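Nickel ABC transporter (Nickel-binding protein) (Bacillus halodurans, PDB 3T66) probably serves as the extracellular solute-binding component of an ABC transporter, delivering nickel or peptide-like ligands for uptake. Local coordinates at residues T33-I41 and R475-N483. Sequence-based numbering, arbitrary orientation.
Sequences TYIPVRAGI and RSEYYMITN
Ile481 N donates to Arg38 O across 2.8 Å with an N-H...O angle of 158°, the one hydrogen bond joining the two segments. The carbonyl belongs to the last turn of the short helix 35-38, where Gly40, at phi 79°, forms a Schellman motif. The buried, close-packed side continues from this bond through Ala39, Met480 and Ile481: Ile481 CG2 lies 3.5 Å from Ala39 O, and Phe193 of strand 190-195 touches both residues. With chi2 and chi3 both near trans, Arg38 reaches out straight beside Met480, whose CE is 3.5 Å from Arg38 CD. This turn of helix and the chain's C-terminal tail pack together in a solute-binding protein of family 5, the tail having returned to the N-terminal part of the fold after strand 451-464. Glu477 O sits over the centre of the Arg38 guanidinium, 3.1 Å from Arg38 CZ, and Thr33 O lies above the opposite face, displaced toward the rim; the angles from Arg38 NE and NH2 to Glu477 O are too poor for hydrogen bonds. Tyr34 and the Glu477 side chain form the partly exposed side. There Tyr34 CE2 comes within 4.0 Å of Tyr478 CE1, the ring planes inclined at 79°, while Glu477 OE1 is hydrogen-bonded to Tyr215 OH.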
ATOM      1  N   THR A  33      13.065  -4.614  -2.939  1.00 66.68           N
ATOM      2  CA  THR A  33      12.170  -5.683  -3.332  1.00 65.12           C
ATOM      3  C   THR A  33      11.625  -6.270  -2.083  1.00 63.32           C
ATOM      4  O   THR A  33      10.649  -6.969  -2.073  1.00 62.57           O
ATOM      5  CB  THR A  33      12.951  -6.721  -3.996  1.00 65.51           C
ATOM      6  OG1 THR A  33      14.313  -6.498  -3.664  1.00 67.67           O
ATOM      7  CG2 THR A  33      12.809  -6.581  -5.445  1.00 65.67           C
ATOM      8  N   TYR A  34      12.319  -5.948  -1.022  1.00 61.51           N
ATOM      9  CA  TYR A  34      11.920  -6.222   0.360  1.00 59.80           C
ATOM     10  C   TYR A  34      11.975  -7.669   0.712  1.00 58.42           C
ATOM     11  O   TYR A  34      11.384  -8.104   1.692  1.00 59.04           O
ATOM     12  CB  TYR A  34      10.536  -5.683   0.678  1.00 59.97           C
ATOM     13  CG  TYR A  34      10.378  -4.198   0.488  1.00 61.19           C
ATOM     14  CD1 TYR A  34      11.482  -3.363   0.321  1.00 61.70           C
ATOM     15  CD2 TYR A  34       9.111  -3.623   0.481  1.00 62.19           C
ATOM     16  CE1 TYR A  34      11.323  -1.999   0.144  1.00 63.71           C
ATOM     17  CE2 TYR A  34       8.943  -2.265   0.313  1.00 63.18           C
ATOM     18  CZ  TYR A  34      10.046  -1.452   0.156  1.00 64.14           C
ATOM     19  OH  TYR A  34       9.860  -0.091   0.011  1.00 65.61           O
ATOM     20  N   ILE A  35      12.721  -8.402  -0.087  1.00 56.57           N
ATOM     21  CA  ILE A  35      12.758  -9.828  -0.018  1.00 54.60           C
ATOM     22  C   ILE A  35      13.350 -10.281   1.298  1.00 53.18           C
ATOM     23  O   ILE A  35      12.851 -11.219   1.898  1.00 53.20           O
ATOM     24  CB  ILE A  35      13.496 -10.361  -1.222  1.00 54.61           C
ATOM     25  CG1 ILE A  35      12.793  -9.796  -2.495  1.00 55.53           C
ATOM     26  CG2 ILE A  35      13.684 -11.877  -1.117  1.00 54.99           C
ATOM     27  CD1 ILE A  35      12.263 -10.792  -3.595  1.00 54.31           C
ATOM     28  N   PRO A  36      14.378  -9.589   1.787  1.00 51.89           N
ATOM     29  CA  PRO A  36      14.882  -9.998   3.101  1.00 50.86           C
ATOM     30  C   PRO A  36      13.787 -10.201   4.127  1.00 50.02           C
ATOM     31  O   PRO A  36      13.710 -11.266   4.756  1.00 50.73           O
ATOM     32  CB  PRO A  36      15.771  -8.836   3.486  1.00 50.76           C
ATOM     33  CG  PRO A  36      16.384  -8.455   2.140  1.00 51.14           C
ATOM     34  CD  PRO A  36      15.273  -8.613   1.137  1.00 51.41           C
ATOM     35  N   VAL A  37      12.926  -9.207   4.274  1.00 48.86           N
ATOM     36  CA  VAL A  37      11.817  -9.297   5.208  1.00 47.44           C
ATOM     37  C   VAL A  37      10.784 -10.317   4.735  1.00 46.50           C
ATOM     38  O   VAL A  37      10.239 -11.078   5.559  1.00 45.61           O
ATOM     39  CB  VAL A  37      11.182  -7.917   5.466  1.00 47.58           C
ATOM     40  CG1 VAL A  37       9.903  -8.025   6.306  1.00 47.22           C
ATOM     41  CG2 VAL A  37      12.168  -7.040   6.169  1.00 47.30           C
ATOM     42  N   ARG A  38      10.545 -10.356   3.427  1.00 45.46           N
ATOM     43  CA  ARG A  38       9.555 -11.291   2.873  1.00 45.78           C
ATOM     44  C   ARG A  38       9.885 -12.776   3.094  1.00 45.21           C
ATOM     45  O   ARG A  38       8.996 -13.613   3.322  1.00 45.46           O
ATOM     46  CB  ARG A  38       9.246 -10.979   1.419  1.00 45.49           C
ATOM     47  CG  ARG A  38       8.504  -9.663   1.323  1.00 49.05           C
ATOM     48  CD  ARG A  38       8.239  -9.210  -0.098  1.00 52.53           C
ATOM     49  NE  ARG A  38       7.870  -7.793  -0.132  1.00 54.65           N
ATOM     50  CZ  ARG A  38       7.077  -7.236  -1.042  1.00 54.54           C
ATOM     51  NH1 ARG A  38       6.531  -7.971  -1.981  1.00 55.39           N
ATOM     52  NH2 ARG A  38       6.797  -5.948  -0.989  1.00 53.43           N
ATOM     53  N   ALA A  39      11.166 -13.086   3.087  1.00 44.40           N
ATOM     54  CA  ALA A  39      11.588 -14.455   3.223  1.00 44.03           C
ATOM     55  C   ALA A  39      11.865 -14.750   4.670  1.00 43.63           C
ATOM     56  O   ALA A  39      12.211 -15.868   5.014  1.00 43.29           O
ATOM     57  CB  ALA A  39      12.824 -14.726   2.371  1.00 43.85           C
ATOM     58  N   GLY A  40      11.741 -13.738   5.513  1.00 43.53           N
ATOM     59  CA  GLY A  40      11.852 -13.930   6.959  1.00 43.38           C
ATOM     60  C   GLY A  40      13.292 -14.033   7.431  1.00 43.09           C
ATOM     61  O   GLY A  40      13.583 -14.753   8.395  1.00 43.17           O
ATOM     62  N   ILE A  41      14.188 -13.316   6.763  1.00 42.56           N
ATOM     63  CA  ILE A  41      15.562 -13.214   7.245  1.00 42.88           C
ATOM     64  C   ILE A  41      15.659 -12.104   8.293  1.00 43.38           C
ATOM     65  O   ILE A  41      16.444 -12.170   9.269  1.00 43.48           O
ATOM     66  CB  ILE A  41      16.544 -12.898   6.087  1.00 42.55           C
ATOM     67  CG1 ILE A  41      16.510 -14.022   5.062  1.00 43.55           C
ATOM     68  CG2 ILE A  41      17.930 -12.753   6.597  1.00 39.76           C
ATOM     69  CD1 ILE A  41      16.691 -13.587   3.667  1.00 45.26           C
ATOM     70  N   ARG A 475      -1.838  -7.474   4.256  1.00 53.61           N
ATOM     71  CA  ARG A 475      -2.220  -6.261   3.564  1.00 52.58           C
ATOM     72  C   ARG A 475      -1.068  -5.357   3.178  1.00 52.38           C
ATOM     73  O   ARG A 475      -1.108  -4.733   2.116  1.00 53.19           O
ATOM     74  CB  ARG A 475      -3.228  -5.510   4.399  1.00 52.11           C
ATOM     75  CG  ARG A 475      -4.563  -6.203   4.346  1.00 53.86           C
ATOM     76  CD  ARG A 475      -5.646  -5.392   5.029  1.00 52.57           C
ATOM     77  NE  ARG A 475      -5.461  -5.563   6.440  1.00 50.61           N
ATOM     78  CZ  ARG A 475      -6.121  -6.430   7.179  1.00 48.67           C
ATOM     79  NH1 ARG A 475      -7.082  -7.170   6.646  1.00 46.68           N
ATOM     80  NH2 ARG A 475      -5.822  -6.508   8.466  1.00 49.04           N
ATOM     81  N   SER A 476      -0.048  -5.260   4.025  1.00 51.62           N
ATOM     82  CA  SER A 476       1.064  -4.377   3.732  1.00 51.00           C
ATOM     83  C   SER A 476       1.830  -4.995   2.585  1.00 51.03           C
ATOM     84  O   SER A 476       2.539  -4.323   1.824  1.00 51.29           O
ATOM     85  CB  SER A 476       1.955  -4.272   4.941  1.00 51.00           C
ATOM     86  OG  SER A 476       2.243  -5.560   5.438  1.00 51.31           O
ATOM     87  N   GLU A 477       1.666  -6.305   2.466  1.00 50.97           N
ATOM     88  CA  GLU A 477       2.442  -7.087   1.539  1.00 50.56           C
ATOM     89  C   GLU A 477       3.897  -7.154   1.932  1.00 49.87           C
ATOM     90  O   GLU A 477       4.745  -7.316   1.068  1.00 50.72           O
ATOM     91  CB  GLU A 477       2.320  -6.476   0.153  1.00 51.12           C
ATOM     92  CG  GLU A 477       0.954  -6.669  -0.466  1.00 52.10           C
ATOM     93  CD  GLU A 477       1.009  -6.440  -1.939  1.00 54.15           C
ATOM     94  OE1 GLU A 477       1.422  -7.363  -2.655  1.00 55.73           O
ATOM     95  OE2 GLU A 477       0.663  -5.330  -2.382  1.00 56.66           O
ATOM     96  N   TYR A 478       4.199  -6.999   3.216  1.00 48.80           N
ATOM     97  CA  TYR A 478       5.571  -7.054   3.644  1.00 48.18           C
ATOM     98  C   TYR A 478       5.825  -8.403   4.221  1.00 48.06           C
ATOM     99  O   TYR A 478       6.955  -8.827   4.328  1.00 48.71           O
ATOM    100  CB  TYR A 478       5.858  -6.025   4.709  1.00 47.99           C
ATOM    101  CG  TYR A 478       5.711  -4.612   4.230  1.00 48.23           C
ATOM    102  CD1 TYR A 478       5.837  -4.294   2.884  1.00 44.89           C
ATOM    103  CD2 TYR A 478       5.452  -3.573   5.141  1.00 48.15           C
ATOM    104  CE1 TYR A 478       5.689  -2.984   2.449  1.00 45.21           C
ATOM    105  CE2 TYR A 478       5.306  -2.248   4.711  1.00 47.06           C
ATOM    106  CZ  TYR A 478       5.432  -1.959   3.365  1.00 46.50           C
ATOM    107  OH  TYR A 478       5.294  -0.647   2.937  1.00 46.88           O
ATOM    108  N   TYR A 479       4.769  -9.100   4.585  1.00 47.48           N
ATOM    109  CA  TYR A 479       4.946 -10.295   5.357  1.00 46.83           C
ATOM    110  C   TYR A 479       4.418 -11.490   4.631  1.00 46.54           C
ATOM    111  O   TYR A 479       3.263 -11.529   4.224  1.00 47.07           O
ATOM    112  CB  TYR A 479       4.299 -10.139   6.719  1.00 46.44           C
ATOM    113  CG  TYR A 479       4.671  -8.850   7.325  1.00 46.78           C
ATOM    114  CD1 TYR A 479       5.970  -8.591   7.667  1.00 49.23           C
ATOM    115  CD2 TYR A 479       3.745  -7.858   7.505  1.00 48.51           C
ATOM    116  CE1 TYR A 479       6.335  -7.379   8.215  1.00 49.39           C
ATOM    117  CE2 TYR A 479       4.114  -6.634   8.048  1.00 50.34           C
ATOM    118  CZ  TYR A 479       5.408  -6.420   8.394  1.00 49.74           C
ATOM    119  OH  TYR A 479       5.791  -5.221   8.913  1.00 55.75           O
ATOM    120  N   MET A 480       5.299 -12.468   4.455  1.00 46.28           N
ATOM    121  CA  MET A 480       4.965 -13.663   3.725  1.00 44.88           C
ATOM    122  C   MET A 480       5.562 -14.832   4.435  1.00 44.15           C
ATOM    123  O   MET A 480       4.825 -15.615   5.008  1.00 44.43           O
ATOM    124  CB  MET A 480       5.464 -13.534   2.317  1.00 45.30           C
ATOM    125  CG  MET A 480       5.135 -12.156   1.790  1.00 46.91           C
ATOM    126  SD  MET A 480       5.286 -12.131   0.045  1.00 53.81           S
ATOM    127  CE  MET A 480       4.923 -10.399  -0.322  1.00 53.78           C
ATOM    128  N   ILE A 481       6.879 -14.964   4.477  1.00 43.05           N
ATOM    129  CA  ILE A 481       7.400 -16.141   5.156  1.00 41.88           C
ATOM    130  C   ILE A 481       7.570 -15.733   6.612  1.00 42.14           C
ATOM    131  O   ILE A 481       8.110 -14.663   6.861  1.00 42.22           O
ATOM    132  CB  ILE A 481       8.725 -16.697   4.498  1.00 41.98           C
ATOM    133  CG1 ILE A 481       8.529 -17.170   3.041  1.00 38.39           C
ATOM    134  CG2 ILE A 481       9.311 -17.830   5.329  1.00 42.10           C
ATOM    135  CD1 ILE A 481       7.372 -18.106   2.829  1.00 34.23           C
ATOM    136  N   THR A 482       7.061 -16.547   7.548  1.00 42.31           N
ATOM    137  CA  THR A 482       6.991 -16.218   9.004  1.00 42.72           C
ATOM    138  C   THR A 482       6.976 -17.476   9.854  1.00 43.44           C
ATOM    139  O   THR A 482       6.620 -18.538   9.380  1.00 45.42           O
ATOM    140  CB  THR A 482       5.686 -15.446   9.395  1.00 42.39           C
ATOM    141  OG1 THR A 482       4.575 -16.347   9.495  1.00 42.10           O
ATOM    142  CG2 THR A 482       5.326 -14.407   8.384  1.00 41.73           C
ATOM    143  N   ASN A 483       7.286 -17.360  11.135  1.00 44.16           N
ATOM    144  CA  ASN A 483       7.295 -18.518  12.042  1.00 44.47           C
ATOM    145  C   ASN A 483       5.974 -19.276  12.120  1.00 45.43           C
ATOM    146  O   ASN A 483       5.920 -20.401  12.540  1.00 46.23           O
ATOM    147  CB  ASN A 483       7.749 -18.106  13.444  1.00 43.94           C
ATOM    148  CG  ASN A 483       6.865 -17.018  14.068  1.00 44.33           C
ATOM    149  OD1 ASN A 483       6.011 -16.405  13.411  1.00 42.56           O
ATOM    150  ND2 ASN A 483       7.072 -16.778  15.363  1.00 46.01           N
TER